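Local coordinates for protein ATP-citrate lyase beta-subunit (PDB 6HXJ) that probably takes part, as the beta subunit of ATP-citrate lyase, in the ATP- and CoA-dependent cleavage of citrate to oxaloacetate and acetyl-CoA, at residues A[190-195]-A[199-204]. Residues are numbered along the deposited sequence; the frame is centred on the assembly and turned at random.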
# COMPACT_ATOMS: atom_id res chain seq x y z
N ASN A 190 29.86 71.56 -0.72
CA ASN A 190 30.70 72.73 -0.57
C ASN A 190 31.66 72.75 -1.74
O ASN A 190 32.59 71.95 -1.77
CB ASN A 190 31.45 72.76 0.77
CG ASN A 190 32.13 74.07 1.05
OD1 ASN A 190 31.53 75.16 0.97
ND2 ASN A 190 33.41 74.00 1.39
N PRO A 191 31.40 73.62 -2.73
CA PRO A 191 30.33 74.62 -2.76
C PRO A 191 29.07 74.27 -3.51
O PRO A 191 29.06 73.44 -4.43
CB PRO A 191 31.02 75.81 -3.44
CG PRO A 191 32.00 75.19 -4.41
CD PRO A 191 32.30 73.77 -3.89
N LEU A 192 27.99 74.93 -3.10
CA LEU A 192 26.71 74.94 -3.78
C LEU A 192 26.80 76.31 -4.50
O LEU A 192 26.74 77.38 -3.87
CB LEU A 192 25.50 74.87 -2.80
CG LEU A 192 24.11 75.13 -3.46
CD1 LEU A 192 23.65 73.96 -4.30
CD2 LEU A 192 23.07 75.56 -2.44
N VAL A 193 27.10 76.26 -5.79
CA VAL A 193 27.32 77.48 -6.55
C VAL A 193 26.05 77.99 -7.22
O VAL A 193 25.13 77.22 -7.51
CB VAL A 193 28.50 77.34 -7.56
CG1 VAL A 193 29.78 76.93 -6.85
CG2 VAL A 193 28.16 76.38 -8.70
N ILE A 194 26.02 79.31 -7.45
CA ILE A 194 24.94 80.03 -8.13
C ILE A 194 25.51 80.81 -9.32
O ILE A 194 26.54 81.48 -9.20
CB ILE A 194 24.11 80.95 -7.17
CG1 ILE A 194 22.99 81.75 -7.90
CG2 ILE A 194 24.99 81.94 -6.42
CD1 ILE A 194 21.89 81.01 -8.47
N ARG A 195 24.82 80.70 -10.47
CA ARG A 195 25.13 81.44 -11.69
C ARG A 195 23.99 82.46 -11.84
O ARG A 195 22.96 82.19 -12.46
CB ARG A 195 25.23 80.48 -12.88
CG ARG A 195 25.68 81.16 -14.19
CD ARG A 195 26.18 80.16 -15.23
NE ARG A 195 25.09 79.42 -15.88
CZ ARG A 195 25.26 78.46 -16.79
NH1 ARG A 195 24.22 77.84 -17.32
NH2 ARG A 195 26.49 78.11 -17.17
N MET A 199 20.14 82.36 -12.84
CA MET A 199 19.71 81.81 -11.54
C MET A 199 19.90 80.30 -11.41
O MET A 199 19.28 79.67 -10.55
CB MET A 199 18.26 82.23 -11.16
CG MET A 199 18.15 83.65 -10.66
SD MET A 199 18.82 83.89 -8.99
CE MET A 199 17.39 84.53 -8.15
N ARG A 200 20.79 79.72 -12.22
CA ARG A 200 21.06 78.28 -12.15
C ARG A 200 22.03 77.90 -11.03
O ARG A 200 23.13 78.45 -10.94
CB ARG A 200 21.53 77.73 -13.51
CG ARG A 200 20.49 76.86 -14.21
CD ARG A 200 21.02 76.36 -15.54
NE ARG A 200 20.00 76.38 -16.58
CZ ARG A 200 20.25 76.52 -17.88
NH1 ARG A 200 21.50 76.67 -18.31
NH2 ARG A 200 19.26 76.53 -18.76
N PHE A 201 21.63 76.92 -10.20
CA PHE A 201 22.41 76.39 -9.09
C PHE A 201 23.08 75.06 -9.48
O PHE A 201 22.59 74.35 -10.37
CB PHE A 201 21.49 76.15 -7.89
CG PHE A 201 21.09 77.35 -7.06
CD1 PHE A 201 19.97 78.09 -7.39
CD2 PHE A 201 21.78 77.67 -5.90
CE1 PHE A 201 19.56 79.16 -6.59
CE2 PHE A 201 21.38 78.75 -5.10
CZ PHE A 201 20.28 79.49 -5.46
N ALA A 202 24.20 74.72 -8.82
CA ALA A 202 24.94 73.47 -9.01
C ALA A 202 25.69 73.08 -7.75
O ALA A 202 26.37 73.90 -7.14
CB ALA A 202 25.91 73.57 -10.18
N ALA A 203 25.58 71.80 -7.38
CA ALA A 203 26.29 71.20 -6.25
C ALA A 203 27.62 70.75 -6.81
O ALA A 203 27.67 69.78 -7.57
CB ALA A 203 25.51 70.00 -5.73
N LEU A 204 28.68 71.52 -6.54
CA LEU A 204 29.99 71.21 -7.11
C LEU A 204 30.71 70.03 -6.43
O LEU A 204 31.10 69.11 -7.16
CB LEU A 204 30.87 72.47 -7.17
CG LEU A 204 31.11 73.07 -8.55
CD1 LEU A 204 29.82 73.26 -9.35
CD2 LEU A 204 31.87 74.36 -8.44
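Ile194 and Phe201 face each other as a non-hydrogen-bonded pair of two antiparallel strands, and the terminal methyl of the isoleucine rests on the aromatic ring. With CG1 anti to the backbone N (chi1 178°) and a bend at chi2, Ile194 brings CD1 across to the neighbouring strand, where it sits 3.6 Å from the centroid of the Phe201 ring in a CH-pi contact over one face. The same methyl reaches Met199 O, while Leu192 meets the ring obliquely, its CG 4.2 Å from Phe201 CD2. This face of the hairpin turns toward helix 163-181, where Arg167 and Ile171 also touch Phe201. Replacing Phe201 by an alanine would remove the ring and is likely to leave Ile194 CD1 without its aromatic partner and a gap facing that helix.

On the other face, Val193 crosses Leu204 at about a right angle: CG2 lies 3.6 Å from Leu204 CD1, and CG1 packs near Leu204 CD2. Val193 CG2 also touches the methyl of Ala202. Beside them the ring of Pro191, which follows a cis peptide bond, brings CD to 3.8 Å from Leu204 CB. Farther along, Arg195 and Arg200 run side by side in the same direction, their guanidinium planes 52° apart. Asp198, salt-bridged to Arg195 NE and weakly paired with Arg200, probably offsets their like charges.

Between the two faces, the backbones of Val193 and Ala202 exchange a reciprocal pair of hydrogen bonds, Val193 N to Ala202 O measuring 2.8 Å. At the turn, Arg195 O accepts from Met199 N at 2.9 Å and only weakly from Arg200 N. Met199 and Arg200 thus both oppose Arg195, a G1 beta bulge closing the hairpin of strands 184-195 and 200-210 within the antiparallel sheet of the ATP-grasp domain.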